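Local coordinates for antitoxin (Nitrosomonas europaea, PDB 2ODK), which is probably the antitoxin component of a type II toxin-antitoxin system, a member of the Phd/YefM family, at residues L19-C22 with P27-V30; H4-Q9 with F15-D20. All coordinates share one frame; numbering follows the deposited sequence.

Contact 1 of 2, residues L19-C22 with P27-V30; sequences LDAC and PQIV
Ala21 and Cys22, on helix 15-24, meet the strand that follows almost entirely through one side chain, Gln28. The methyl of Ala21 points at the strand and lies against the glutamine amide, with CB of Ala21 3.6 Å from CD of Gln28. One residue on, Cys22 offers backbone as much as side chain: CG of Gln28 sits 3.6 Å from N of Cys22 and 4.1 Å from its CB. With SG anti to the backbone N (chi1 171°), the thiol turns away from the glutamine, and the Cys22 side chain packs on Leu40 and Pro42 of strand 35-42.

The Gln28 chain folds at chi2 (-67°), which lays its methylene and amide along the helix. No hydrogen bond spans the two segments. Both polar ends bind outside them: OE1 accepts from the indole NE1 of Trp6, while NE2 donates to the carbonyl of Gly26. With both ends held, the amide's rotation is fixed and its carbon skeleton packs on the helix. Pro27, last in the turn before the strand, has its CA 5.2 Å from Cys22 CA. This is a helix-turn-strand connection, packing helix 15-24 on the middle strand of the sheet in a Phd/YefM-family fold.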
loop_
_atom_site.group_PDB
_atom_site.type_symbol
_atom_site.label_atom_id
_atom_site.label_comp_id
_atom_site.label_asym_id
_atom_site.label_seq_id
_atom_site.Cartn_x
_atom_site.Cartn_y
_atom_site.Cartn_z
ATOM N N LEU A 19 -6.277 -6.052 0.108
ATOM C CA LEU A 19 -5.058 -6.723 -0.359
ATOM C C LEU A 19 -5.335 -7.599 -1.584
ATOM O O LEU A 19 -4.550 -7.612 -2.562
ATOM C CB LEU A 19 -4.441 -7.511 0.806
ATOM C CG LEU A 19 -3.160 -8.286 0.470
ATOM C CD1 LEU A 19 -2.088 -7.392 -0.156
ATOM C CD2 LEU A 19 -2.654 -8.937 1.756
ATOM N N ASP A 20 -6.450 -8.325 -1.548
ATOM C CA ASP A 20 -6.817 -9.176 -2.686
ATOM C C ASP A 20 -7.025 -8.357 -3.941
ATOM O O ASP A 20 -6.595 -8.756 -5.045
ATOM C CB ASP A 20 -8.084 -9.989 -2.400
ATOM C CG ASP A 20 -8.420 -10.933 -3.522
ATOM O OD1 ASP A 20 -7.676 -11.914 -3.694
ATOM O OD2 ASP A 20 -9.411 -10.678 -4.230
ATOM N N ALA A 21 -7.681 -7.197 -3.802
ATOM C CA ALA A 21 -7.910 -6.353 -4.975
ATOM C C ALA A 21 -6.562 -5.836 -5.529
ATOM O O ALA A 21 -6.367 -5.700 -6.740
ATOM C CB ALA A 21 -8.815 -5.181 -4.634
ATOM N N CYS A 22 -5.635 -5.496 -4.622
ATOM C CA CYS A 22 -4.288 -5.061 -5.074
ATOM C C CYS A 22 -3.684 -6.128 -6.008
ATOM O O CYS A 22 -3.163 -5.828 -7.095
ATOM C CB CYS A 22 -3.436 -4.841 -3.839
ATOM S SG CYS A 22 -1.702 -4.569 -4.175
ATOM N N PRO A 27 -2.928 -1.565 -8.263
ATOM C CA PRO A 27 -2.802 -0.572 -7.167
ATOM C C PRO A 27 -4.141 -0.061 -6.651
ATOM O O PRO A 27 -5.014 0.320 -7.449
ATOM C CB PRO A 27 -1.991 0.539 -7.810
ATOM C CG PRO A 27 -1.046 -0.257 -8.771
ATOM C CD PRO A 27 -1.946 -1.324 -9.342
ATOM N N GLN A 28 -4.286 -0.063 -5.329
ATOM C CA GLN A 28 -5.513 0.403 -4.661
ATOM C C GLN A 28 -5.164 1.639 -3.842
ATOM O O GLN A 28 -4.196 1.595 -3.082
ATOM C CB GLN A 28 -6.049 -0.693 -3.717
ATOM C CG GLN A 28 -6.378 -2.025 -4.415
ATOM C CD GLN A 28 -7.556 -1.876 -5.356
ATOM O OE1 GLN A 28 -8.647 -1.459 -4.943
ATOM N NE2 GLN A 28 -7.348 -2.226 -6.643
ATOM N N ILE A 29 -5.899 2.736 -4.021
ATOM C CA ILE A 29 -5.622 3.965 -3.265
ATOM C C ILE A 29 -6.298 3.944 -1.903
ATOM O O ILE A 29 -7.389 3.399 -1.763
ATOM C CB ILE A 29 -6.110 5.162 -4.076
ATOM C CG1 ILE A 29 -5.278 5.234 -5.372
ATOM C CG2 ILE A 29 -5.960 6.460 -3.245
ATOM C CD1 ILE A 29 -5.744 6.257 -6.438
ATOM N N VAL A 30 -5.620 4.508 -0.909
ATOM C CA VAL A 30 -6.202 4.701 0.411
ATOM C C VAL A 30 -6.366 6.202 0.648
ATOM O O VAL A 30 -5.426 6.961 0.391
ATOM C CB VAL A 30 -5.237 4.171 1.473
ATOM C CG1 VAL A 30 -5.802 4.381 2.893
ATOM C CG2 VAL A 30 -4.944 2.695 1.203
#

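Contact 2 of 2, residues H4-Q9 with F15-D20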
loop_
_atom_site.group_PDB
_atom_site.type_symbol
_atom_site.label_atom_id
_atom_site.label_comp_id
_atom_site.label_asym_id
_atom_site.label_seq_id
_atom_site.Cartn_x
_atom_site.Cartn_y
_atom_site.Cartn_z
ATOM N N HIS A 4 -9.244 1.911 -7.497
ATOM C CA HIS A 4 -10.349 2.124 -6.549
ATOM C C HIS A 4 -9.756 2.802 -5.315
ATOM O O HIS A 4 -8.552 2.585 -4.995
ATOM C CB HIS A 4 -10.984 0.794 -6.145
ATOM C CG HIS A 4 -12.124 0.923 -5.174
ATOM N ND1 HIS A 4 -13.327 1.520 -5.502
ATOM C CD2 HIS A 4 -12.236 0.543 -3.876
ATOM C CE1 HIS A 4 -14.126 1.504 -4.447
ATOM N NE2 HIS A 4 -13.491 0.915 -3.448
ATOM N N VAL A 5 -10.587 3.599 -4.637
ATOM C CA VAL A 5 -10.171 4.399 -3.479
ATOM C C VAL A 5 -10.914 3.935 -2.244
ATOM O O VAL A 5 -12.169 3.933 -2.193
ATOM C CB VAL A 5 -10.472 5.938 -3.664
ATOM C CG1 VAL A 5 -9.944 6.718 -2.464
ATOM C CG2 VAL A 5 -9.857 6.457 -4.965
ATOM N N TRP A 6 -10.130 3.588 -1.223
ATOM C CA TRP A 6 -10.647 3.066 0.035
ATOM C C TRP A 6 -10.367 4.046 1.189
ATOM O O TRP A 6 -9.198 4.306 1.490
ATOM C CB TRP A 6 -9.852 1.793 0.368
ATOM C CG TRP A 6 -9.962 0.693 -0.641
ATOM C CD1 TRP A 6 -9.394 0.641 -1.897
ATOM C CD2 TRP A 6 -10.617 -0.562 -0.439
ATOM N NE1 TRP A 6 -9.672 -0.576 -2.490
ATOM C CE2 TRP A 6 -10.424 -1.330 -1.619
ATOM C CE3 TRP A 6 -11.348 -1.116 0.625
ATOM C CZ2 TRP A 6 -10.946 -2.630 -1.764
ATOM C CZ3 TRP A 6 -11.851 -2.427 0.485
ATOM C CH2 TRP A 6 -11.657 -3.153 -0.703
ATOM N N PRO A 7 -11.440 4.565 1.849
ATOM C CA PRO A 7 -11.206 5.301 3.091
ATOM C C PRO A 7 -10.445 4.438 4.077
ATOM O O PRO A 7 -10.649 3.211 4.132
ATOM C CB PRO A 7 -12.630 5.580 3.611
ATOM C CG PRO A 7 -13.449 5.634 2.304
ATOM C CD PRO A 7 -12.870 4.483 1.511
ATOM N N VAL A 8 -9.630 5.084 4.906
ATOM C CA VAL A 8 -8.786 4.358 5.869
ATOM C C VAL A 8 -9.552 3.299 6.676
ATOM O O VAL A 8 -9.083 2.156 6.837
ATOM C CB VAL A 8 -7.955 5.347 6.744
ATOM C CG1 VAL A 8 -8.874 6.241 7.584
ATOM C CG2 VAL A 8 -6.956 4.562 7.605
ATOM N N GLN A 9 -10.719 3.673 7.193
ATOM C CA GLN A 9 -11.445 2.736 8.031
ATOM C C GLN A 9 -11.982 1.514 7.266
ATOM O O GLN A 9 -12.150 0.422 7.847
ATOM C CB GLN A 9 -12.550 3.496 8.805
ATOM C CG GLN A 9 -13.716 3.941 7.944
ATOM C CD GLN A 9 -13.510 5.273 7.171
ATOM O OE1 GLN A 9 -12.422 5.848 7.055
ATOM N NE2 GLN A 9 -14.625 5.772 6.643
ATOM N N PHE A 15 -9.545 -5.375 5.145
ATOM C CA PHE A 15 -8.139 -5.479 4.737
ATOM C C PHE A 15 -7.873 -6.642 3.778
ATOM O O PHE A 15 -7.135 -6.488 2.775
ATOM C CB PHE A 15 -7.201 -5.561 5.939
ATOM C CG PHE A 15 -5.756 -5.436 5.553
ATOM C CD1 PHE A 15 -5.214 -4.206 5.276
ATOM C CD2 PHE A 15 -4.951 -6.581 5.402
ATOM C CE1 PHE A 15 -3.877 -4.071 4.888
ATOM C CE2 PHE A 15 -3.595 -6.422 4.995
ATOM C CZ PHE A 15 -3.087 -5.194 4.741
ATOM N N SER A 16 -8.456 -7.813 4.062
ATOM C CA SER A 16 -8.186 -8.977 3.192
ATOM C C SER A 16 -8.669 -8.718 1.761
ATOM O O SER A 16 -7.987 -9.100 0.796
ATOM C CB SER A 16 -8.826 -10.250 3.760
ATOM O OG SER A 16 -10.229 -10.149 3.748
ATOM N N GLU A 17 -9.809 -8.047 1.619
ATOM C CA GLU A 17 -10.384 -7.702 0.325
ATOM C C GLU A 17 -9.548 -6.625 -0.382
ATOM O O GLU A 17 -9.354 -6.653 -1.607
ATOM C CB GLU A 17 -11.815 -7.195 0.538
ATOM C CG GLU A 17 -12.637 -7.102 -0.708
ATOM C CD GLU A 17 -13.969 -6.400 -0.480
ATOM O OE1 GLU A 17 -14.449 -6.362 0.679
ATOM O OE2 GLU A 17 -14.528 -5.878 -1.467
ATOM N N PHE A 18 -9.072 -5.664 0.403
ATOM C CA PHE A 18 -8.215 -4.581 -0.089
ATOM C C PHE A 18 -6.911 -5.174 -0.664
ATOM O O PHE A 18 -6.497 -4.817 -1.780
ATOM C CB PHE A 18 -7.964 -3.667 1.128
ATOM C CG PHE A 18 -6.952 -2.562 0.939
ATOM C CD1 PHE A 18 -7.149 -1.529 0.028
ATOM C CD2 PHE A 18 -5.821 -2.497 1.768
ATOM C CE1 PHE A 18 -6.242 -0.461 -0.072
ATOM C CE2 PHE A 18 -4.930 -1.457 1.669
ATOM C CZ PHE A 18 -5.113 -0.440 0.774
ATOM N N LEU A 19 -6.277 -6.052 0.108
ATOM C CA LEU A 19 -5.058 -6.723 -0.359
ATOM C C LEU A 19 -5.335 -7.599 -1.584
ATOM O O LEU A 19 -4.550 -7.612 -2.562
ATOM C CB LEU A 19 -4.441 -7.511 0.806
ATOM C CG LEU A 19 -3.160 -8.286 0.470
ATOM C CD1 LEU A 19 -2.088 -7.392 -0.156
ATOM C CD2 LEU A 19 -2.654 -8.937 1.756
ATOM N N ASP A 20 -6.450 -8.325 -1.548
ATOM C CA ASP A 20 -6.817 -9.176 -2.686
ATOM C C ASP A 20 -7.025 -8.357 -3.941
ATOM O O ASP A 20 -6.595 -8.756 -5.045
ATOM C CB ASP A 20 -8.084 -9.989 -2.400
ATOM C CG ASP A 20 -8.420 -10.933 -3.522
ATOM O OD1 ASP A 20 -7.676 -11.914 -3.694
ATOM O OD2 ASP A 20 -9.411 -10.678 -4.230
#
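Trp6 and Phe18 mark the closest backbone approach between strand 5-7 and helix 15-24, their CA atoms 8.0 Å apart, and no hydrogen bond crosses that gap. The first segment leaves its strand at Pro7, the N-cap of helix 8-13; the second is wholly helical, with Leu19 N bonded to Phe15 O at 2.8 Å. Side chains therefore do the joining.

Phe18 puts its edge to one face of the Trp6 indole in a T-shaped pair: the phenyl and the five-membered ring have centroids 4.8 Å apart and planes at 69°. CD1 of Phe18 leads, 3.6 Å from CD2 of Trp6. The six-membered ring instead takes the helix backbone, CA of Phe18 lying 4.0 Å from its centroid and 24° off the normal, a CH-pi contact. Here the outermost strand of the sheet within this chain is fastened under the helix that covers it, within the compact N-terminal fold of this Phd/YefM-family protein. His4 CD2 lies over the opposite indole face, and the tie from the indole N-H to Gln28 helps fix the ring's rotation.

Glu17 comes in at the indole rim, near its plane. In the conformer described, one of two, its extended chain, CG anti to the backbone N (chi1 -167°), brings CD within 4.0 Å of Trp6 CH2, while OE1 forms a salt bridge with Arg14.

Both contacts are buried and hold helix 15-24 to one sheet: contact 1 reaches its middle strand, 28-32, and contact 2 the neighbouring strand 5-7, outermost within this chain. Contact 1 lies nearer the centre of the chain, about 3 Å from it against about 7 Å, measured between centres. It relies on a folded amide chain against a methyl and helix backbone; contact 2 is aromatic, with a partly exposed glutamate at its margin. They meet directly through the bond between Gln28 and Trp6. Leu19, common to both segments 19-22 and 15-20, faces away from either partner and packs on Arg32 of the second subunit.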